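Side-chain contacts in molybdopterin adenylyltransferase (Helicobacter pylori, PDB 4XCW), which probably transfers the adenylyl group of ATP to molybdopterin, preparing it for metal insertion in molybdenum cofactor biosynthesis: residues D24-A29 with K139-C144; Q31-E36 with E143-V148; P99-L104 with L130-P135. All coordinates share one frame; numbering follows the deposited sequence.

Contact 1: D24-A29 with K139-C144; sequences DLSGKA and KSIREC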
# COMPACT_ATOMS: atom_id res chain seq x y z
N ASP B 24 -9.66 -29.71 -3.24
CA ASP B 24 -10.85 -29.01 -2.78
C ASP B 24 -10.74 -28.46 -1.37
O ASP B 24 -11.65 -27.78 -0.90
CB ASP B 24 -12.06 -29.95 -2.86
CG ASP B 24 -12.67 -30.02 -4.24
OD1 ASP B 24 -12.00 -29.62 -5.22
OD2 ASP B 24 -13.83 -30.47 -4.36
N LEU B 25 -9.62 -28.73 -0.69
CA LEU B 25 -9.48 -28.38 0.72
C LEU B 25 -9.67 -26.89 1.01
O LEU B 25 -10.37 -26.52 1.95
CB LEU B 25 -8.10 -28.81 1.25
CG LEU B 25 -7.93 -30.28 1.62
CD1 LEU B 25 -6.65 -30.47 2.44
CD2 LEU B 25 -9.15 -30.80 2.37
N SER B 26 -9.04 -26.04 0.20
CA SER B 26 -9.12 -24.60 0.40
C SER B 26 -10.54 -24.09 0.18
O SER B 26 -11.05 -23.31 0.97
CB SER B 26 -8.14 -23.88 -0.52
OG SER B 26 -6.81 -24.26 -0.22
N GLY B 27 -11.17 -24.57 -0.89
CA GLY B 27 -12.54 -24.21 -1.19
C GLY B 27 -13.50 -24.66 -0.11
O GLY B 27 -14.43 -23.94 0.24
N LYS B 28 -13.27 -25.86 0.42
CA LYS B 28 -14.11 -26.39 1.49
C LYS B 28 -13.99 -25.55 2.75
O LYS B 28 -14.98 -25.33 3.45
CB LYS B 28 -13.75 -27.85 1.79
CG LYS B 28 -14.12 -28.84 0.70
CD LYS B 28 -13.82 -30.28 1.14
CE LYS B 28 -13.88 -31.26 -0.02
NZ LYS B 28 -15.19 -31.25 -0.73
N ALA B 29 -12.78 -25.08 3.04
CA ALA B 29 -12.55 -24.25 4.21
C ALA B 29 -13.26 -22.91 4.06
O ALA B 29 -13.80 -22.37 5.02
CB ALA B 29 -11.06 -24.04 4.43
N LYS B 139 -5.97 -23.26 7.26
CA LYS B 139 -5.71 -22.53 8.50
C LYS B 139 -5.50 -21.05 8.23
O LYS B 139 -6.04 -20.19 8.94
CB LYS B 139 -4.50 -23.12 9.22
CG LYS B 139 -4.15 -22.42 10.54
CD LYS B 139 -3.09 -23.19 11.31
CE LYS B 139 -2.70 -22.47 12.59
NZ LYS B 139 -2.01 -21.18 12.33
N SER B 140 -4.72 -20.74 7.20
CA SER B 140 -4.49 -19.35 6.79
C SER B 140 -5.77 -18.66 6.33
O SER B 140 -6.00 -17.48 6.61
CB SER B 140 -3.43 -19.28 5.68
OG SER B 140 -2.21 -19.85 6.11
N ILE B 141 -6.60 -19.40 5.59
CA ILE B 141 -7.87 -18.87 5.13
C ILE B 141 -8.76 -18.48 6.31
O ILE B 141 -9.36 -17.40 6.31
CB ILE B 141 -8.60 -19.89 4.23
CG1 ILE B 141 -7.92 -19.96 2.86
CG2 ILE B 141 -10.08 -19.51 4.07
CD1 ILE B 141 -8.31 -21.17 2.02
N ARG B 142 -8.81 -19.33 7.33
CA ARG B 142 -9.66 -19.05 8.49
C ARG B 142 -9.21 -17.78 9.22
O ARG B 142 -10.03 -16.92 9.52
CB ARG B 142 -9.66 -20.23 9.46
CG ARG B 142 -10.49 -21.39 8.97
CD ARG B 142 -10.71 -22.43 10.06
NE ARG B 142 -11.73 -23.38 9.67
CZ ARG B 142 -11.49 -24.51 9.01
NH1 ARG B 142 -10.24 -24.83 8.68
NH2 ARG B 142 -12.49 -25.32 8.69
N GLU B 143 -7.91 -17.68 9.47
CA GLU B 143 -7.36 -16.51 10.15
C GLU B 143 -7.59 -15.24 9.34
O GLU B 143 -7.90 -14.19 9.90
CB GLU B 143 -5.86 -16.71 10.42
CG GLU B 143 -5.58 -17.82 11.41
CD GLU B 143 -4.18 -18.38 11.29
OE1 GLU B 143 -3.59 -18.29 10.19
OE2 GLU B 143 -3.67 -18.91 12.29
N CYS B 144 -7.44 -15.35 8.03
CA CYS B 144 -7.65 -14.22 7.14
C CYS B 144 -9.10 -13.74 7.16
O CYS B 144 -9.37 -12.55 7.33
CB CYS B 144 -7.23 -14.59 5.72
SG CYS B 144 -7.42 -13.27 4.52
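Arg142, whose guanidinium is laid against Ala29, sends its NH2 into a salt bridge with Glu32 OE1, a residue further along the same helix as Ala29. The bridge is consistent with holding the guanidinium beside helix 25-37, where the methyl CB of Ala29 sits over one face of the group, 4.4 Å from Arg142 NH1. NH2 thus pairs with the carboxylate, while one face of the guanidinium carries the Ala29 methyl, a division for which arginine is well built. Ala29 also suits its place because a single methyl takes little room: the helices are nearest at Ala29 and Ile141, their CA atoms 7.2 Å apart.

Deeper in, Ile141 is buried and meets Ser26. Its CG1 branch stands beside the backbone N (chi1 -74°) and continues extended through chi2 at 165°, which carries CD1 across to the first helical turn of 24-29. There CD1 lies 3.6 Å from Ser26 O and 3.7 Å from Ser26 CB, so the methyl rests on both the backbone and the side chain of the serine. Ser26 is small enough to admit it. Both residues also touch Thr75 of strand 71-75, which places the contact where two neighbouring helices of the alpha/beta fold meet above the sheet.

On helix 138-148 itself, Lys139 NZ reaches Glu143 OE2 at 2.8 Å, on the syn side and 29° out of the carboxylate plane, an intrahelical salt bridge one turn apart.

No hydrogen bond joins the two segments. Their cohesion therefore rests on apolar packing at the buried side, while the charge pair that spans the two helices, Arg142 with Glu32, stays at the exposed margin.

Contact 2: Q31-E36 with E143-V148; sequences QEVLSE and ECLEAV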
# COMPACT_ATOMS: atom_id res chain seq x y z
N GLN B 31 -16.05 -22.28 2.24
CA GLN B 31 -17.49 -22.47 2.40
C GLN B 31 -17.88 -22.73 3.85
O GLN B 31 -18.91 -22.23 4.31
CB GLN B 31 -17.99 -23.61 1.51
CG GLN B 31 -17.83 -23.31 0.03
CD GLN B 31 -18.73 -24.15 -0.84
OE1 GLN B 31 -19.69 -24.76 -0.36
NE2 GLN B 31 -18.44 -24.18 -2.13
N GLU B 32 -17.07 -23.50 4.56
CA GLU B 32 -17.33 -23.78 5.98
C GLU B 32 -17.37 -22.49 6.80
O GLU B 32 -18.30 -22.27 7.56
CB GLU B 32 -16.27 -24.72 6.56
CG GLU B 32 -16.45 -26.18 6.20
CD GLU B 32 -15.42 -27.07 6.87
OE1 GLU B 32 -14.56 -26.53 7.60
OE2 GLU B 32 -15.48 -28.30 6.68
N VAL B 33 -16.35 -21.66 6.63
CA VAL B 33 -16.24 -20.42 7.40
C VAL B 33 -17.36 -19.44 7.09
O VAL B 33 -18.00 -18.90 8.00
CB VAL B 33 -14.89 -19.72 7.13
CG1 VAL B 33 -14.87 -18.35 7.79
CG2 VAL B 33 -13.75 -20.58 7.65
N LEU B 34 -17.61 -19.21 5.81
CA LEU B 34 -18.65 -18.26 5.43
C LEU B 34 -20.03 -18.76 5.84
O LEU B 34 -20.90 -17.96 6.19
CB LEU B 34 -18.58 -17.98 3.92
CG LEU B 34 -17.33 -17.18 3.55
CD1 LEU B 34 -17.19 -17.03 2.04
CD2 LEU B 34 -17.33 -15.82 4.24
N SER B 35 -20.21 -20.08 5.84
CA SER B 35 -21.48 -20.66 6.27
C SER B 35 -21.74 -20.43 7.75
O SER B 35 -22.89 -20.31 8.17
CB SER B 35 -21.51 -22.17 5.98
OG SER B 35 -21.59 -22.41 4.58
N GLU B 36 -20.68 -20.38 8.55
CA GLU B 36 -20.80 -20.15 9.98
C GLU B 36 -20.97 -18.67 10.32
O GLU B 36 -21.53 -18.32 11.35
CB GLU B 36 -19.58 -20.71 10.72
CG GLU B 36 -19.42 -22.22 10.62
CD GLU B 36 -18.10 -22.70 11.19
OE1 GLU B 36 -17.30 -21.85 11.62
OE2 GLU B 36 -17.86 -23.93 11.20
N GLU B 143 -7.91 -17.68 9.47
CA GLU B 143 -7.36 -16.51 10.15
C GLU B 143 -7.59 -15.24 9.34
O GLU B 143 -7.90 -14.19 9.90
CB GLU B 143 -5.86 -16.71 10.42
CG GLU B 143 -5.58 -17.82 11.41
CD GLU B 143 -4.18 -18.38 11.29
OE1 GLU B 143 -3.59 -18.29 10.19
OE2 GLU B 143 -3.67 -18.91 12.29
N CYS B 144 -7.44 -15.35 8.03
CA CYS B 144 -7.65 -14.22 7.14
C CYS B 144 -9.10 -13.74 7.16
O CYS B 144 -9.37 -12.55 7.33
CB CYS B 144 -7.23 -14.59 5.72
SG CYS B 144 -7.42 -13.27 4.52
N LEU B 145 -10.04 -14.67 7.00
CA LEU B 145 -11.46 -14.32 6.98
C LEU B 145 -11.90 -13.77 8.34
O LEU B 145 -12.69 -12.83 8.40
CB LEU B 145 -12.31 -15.54 6.60
CG LEU B 145 -12.35 -15.85 5.10
CD1 LEU B 145 -13.00 -17.19 4.83
CD2 LEU B 145 -13.06 -14.73 4.35
N GLU B 146 -11.38 -14.33 9.42
CA GLU B 146 -11.71 -13.83 10.75
C GLU B 146 -11.31 -12.36 10.88
O GLU B 146 -12.01 -11.57 11.51
CB GLU B 146 -11.04 -14.68 11.83
CG GLU B 146 -11.38 -14.24 13.25
CD GLU B 146 -10.89 -15.21 14.30
OE1 GLU B 146 -10.43 -16.31 13.93
OE2 GLU B 146 -10.97 -14.88 15.50
N ALA B 147 -10.19 -12.01 10.26
CA ALA B 147 -9.66 -10.66 10.35
C ALA B 147 -10.43 -9.67 9.49
O ALA B 147 -10.68 -8.54 9.92
CB ALA B 147 -8.20 -10.64 9.95
N VAL B 148 -10.80 -10.07 8.27
CA VAL B 148 -11.37 -9.11 7.32
C VAL B 148 -12.89 -9.10 7.27
O VAL B 148 -13.48 -8.10 6.89
CB VAL B 148 -10.85 -9.34 5.88
CG1 VAL B 148 -9.33 -9.25 5.83
CG2 VAL B 148 -11.35 -10.66 5.31
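Val33 and Leu145 meet between two helices of the alpha/beta molybdopterin-binding fold, helix 25-37 and helix 138-148, and their side chains pass each other at a slant rather than end on. The backbones are nearest at these same residues, with the two CA atoms 7.8 Å apart, and both CA atoms direct their side chains at the opposite helix.

The branching of valine decides which methyl is used. CG1 stands anti to the backbone N (chi1 173°) and turns toward Leu145, coming 3.7 Å from Leu145 CD1 and 4.0 Å from Leu145 CB. The other methyl, CG2, is left to pack on the aliphatic CG of Arg142, so one beta-branched residue serves two neighbours on the same helix. Leu145 lies across it with CG beside its own backbone N, and its CD1 also comes 3.9 Å from Val33 CB. A leucine suits this place because its two methyls diverge: one is given to Val33, the other to Leu34.

Leu145 further touches Leu134 on strand 129-134, whereas Leu34 touches Phe44 on strand 42-49. The apolar side chains between the helices thus run on into those that bind each helix to the sheet.

Away from this interface, Ser35 is turned back on its own helix. Gln31 O accepts from both Ser35 N and Ser35 OG, which approach it from opposite faces of the carbonyl plane; the OG bond, 2.7 Å from OG to O, makes a C=O...donor angle of 147°. A serine in a helix can satisfy its hydroxyl in this way even on an exposed side.

The second leucine contact is looser than the valine one: Leu34 starts out aslant to the opposite helix, and its CD2 arrives 4.4 Å from Leu145 CD2.

Contact 3: P99-L104 with L130-P135; sequences PGFGEL and LIINLP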
# COMPACT_ATOMS: atom_id res chain seq x y z
N PRO B 99 -7.01 -0.91 -0.83
CA PRO B 99 -5.69 -1.25 -0.30
C PRO B 99 -5.72 -1.66 1.18
O PRO B 99 -4.82 -2.36 1.62
CB PRO B 99 -4.88 0.04 -0.48
CG PRO B 99 -5.88 1.11 -0.69
CD PRO B 99 -7.05 0.46 -1.37
N GLY B 100 -6.74 -1.23 1.91
CA GLY B 100 -6.85 -1.56 3.32
C GLY B 100 -6.98 -3.05 3.59
O GLY B 100 -6.51 -3.54 4.62
N PHE B 101 -7.61 -3.76 2.66
CA PHE B 101 -7.72 -5.21 2.80
C PHE B 101 -6.37 -5.87 2.66
O PHE B 101 -6.00 -6.71 3.48
CB PHE B 101 -8.67 -5.80 1.75
CG PHE B 101 -10.12 -5.74 2.12
CD1 PHE B 101 -10.89 -4.63 1.80
CD2 PHE B 101 -10.72 -6.80 2.78
CE1 PHE B 101 -12.24 -4.58 2.13
CE2 PHE B 101 -12.07 -6.75 3.12
CZ PHE B 101 -12.83 -5.64 2.79
N GLY B 102 -5.63 -5.51 1.62
CA GLY B 102 -4.28 -6.03 1.43
C GLY B 102 -3.37 -5.75 2.61
O GLY B 102 -2.57 -6.60 3.01
N GLU B 103 -3.49 -4.56 3.17
CA GLU B 103 -2.70 -4.19 4.34
C GLU B 103 -3.01 -5.08 5.54
O GLU B 103 -2.10 -5.61 6.19
CB GLU B 103 -2.94 -2.72 4.70
CG GLU B 103 -2.34 -1.76 3.69
CD GLU B 103 -2.92 -0.37 3.79
OE1 GLU B 103 -3.78 -0.12 4.68
OE2 GLU B 103 -2.51 0.48 2.97
N LEU B 104 -4.30 -5.25 5.82
CA LEU B 104 -4.70 -6.00 7.00
C LEU B 104 -4.41 -7.49 6.84
O LEU B 104 -4.03 -8.14 7.81
CB LEU B 104 -6.19 -5.78 7.28
CG LEU B 104 -6.72 -6.53 8.51
CD1 LEU B 104 -5.92 -6.14 9.74
CD2 LEU B 104 -8.21 -6.28 8.72
N LEU B 130 -17.90 -7.39 -4.13
CA LEU B 130 -16.60 -7.27 -3.48
C LEU B 130 -15.77 -8.51 -3.78
O LEU B 130 -16.20 -9.63 -3.52
CB LEU B 130 -16.75 -7.09 -1.96
CG LEU B 130 -15.47 -7.17 -1.12
CD1 LEU B 130 -14.47 -6.08 -1.47
CD2 LEU B 130 -15.80 -7.12 0.36
N ILE B 131 -14.58 -8.31 -4.33
CA ILE B 131 -13.65 -9.41 -4.60
C ILE B 131 -12.46 -9.34 -3.66
O ILE B 131 -11.82 -8.30 -3.52
CB ILE B 131 -13.15 -9.38 -6.05
CG1 ILE B 131 -14.34 -9.36 -7.01
CG2 ILE B 131 -12.28 -10.61 -6.35
CD1 ILE B 131 -13.92 -9.26 -8.49
N ILE B 132 -12.17 -10.45 -2.99
CA ILE B 132 -11.02 -10.52 -2.09
C ILE B 132 -10.18 -11.74 -2.41
O ILE B 132 -10.73 -12.84 -2.55
CB ILE B 132 -11.45 -10.61 -0.62
CG1 ILE B 132 -12.49 -9.54 -0.29
CG2 ILE B 132 -10.24 -10.50 0.31
CD1 ILE B 132 -13.04 -9.66 1.11
N ASN B 133 -8.86 -11.56 -2.50
CA ASN B 133 -7.93 -12.69 -2.63
C ASN B 133 -7.58 -13.27 -1.26
O ASN B 133 -7.08 -12.55 -0.41
CB ASN B 133 -6.63 -12.26 -3.31
CG ASN B 133 -6.85 -11.45 -4.57
OD1 ASN B 133 -6.16 -10.46 -4.80
ND2 ASN B 133 -7.79 -11.88 -5.41
N LEU B 134 -7.82 -14.57 -1.06
CA LEU B 134 -7.55 -15.23 0.21
C LEU B 134 -6.28 -16.08 0.11
O LEU B 134 -5.77 -16.26 -0.99
CB LEU B 134 -8.73 -16.10 0.63
CG LEU B 134 -10.07 -15.40 0.83
CD1 LEU B 134 -11.12 -16.41 1.29
CD2 LEU B 134 -9.92 -14.24 1.82
N PRO B 135 -5.75 -16.60 1.24
CA PRO B 135 -4.57 -17.45 1.14
C PRO B 135 -4.90 -18.82 0.55
O PRO B 135 -6.03 -19.05 0.12
CB PRO B 135 -4.10 -17.60 2.60
CG PRO B 135 -4.78 -16.49 3.34
CD PRO B 135 -6.08 -16.29 2.64
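Phe101 and Ile132 mark where the helix of 99-104 comes nearest to the strand segment of 130-135, their CA atoms 7.9 Å apart. Leu130 and Ile132, two residues apart on the strand, both point toward the helix, as strand alternation requires, and Phe101 answers them both. With CG held beside the backbone N (chi1 -84°), the phenyl ring turns its CD2-CE2-CZ side to the strand. CE2 is 3.7 Å from Ile132 CD1, and the two side chains run at about a right angle; CZ is 4.1 Å from Leu130 CD2, with phenylalanine and leucine coming from opposite directions. Both methyls approach the ring obliquely. A long flat group suits this span; beta-branched Ile132 suits a strand, and Leu130 adds a flexible apolar tip.

Phe101 also touches Val148 of helix 138-148 and Leu118 of a second subunit. On another side of the same helix, Glu103 forms a salt bridge with Arg106 of that subunit and packs on the Glu103 residues of both other chains. This is helix-on-sheet packing in the alpha/beta fold of the molybdenum cofactor biosynthesis proteins, here with the helix also at the interface of the three chains.

Contacts 1 and 2 are successive parts of a single helix-helix interface, both joining helix 25-37 to helix 138-148; their centres are 8 Å apart and Glu143 and Cys144 belong to both. Contact 1 has a charged, exposed margin, whereas contact 2 is wholly aliphatic and buried. Contact 3 pairs a different helix with strand 129-134, adds an aromatic ring, and lies nearest the centre of the chain and beside the subunit interface. Helix 138-148 ties it to the other two: it follows strand 129-134 in the chain, Cys144 SG packs 3.8 Å from Leu134 CD2, and Val148 CB lies 4.0 Å from Phe101 CE2.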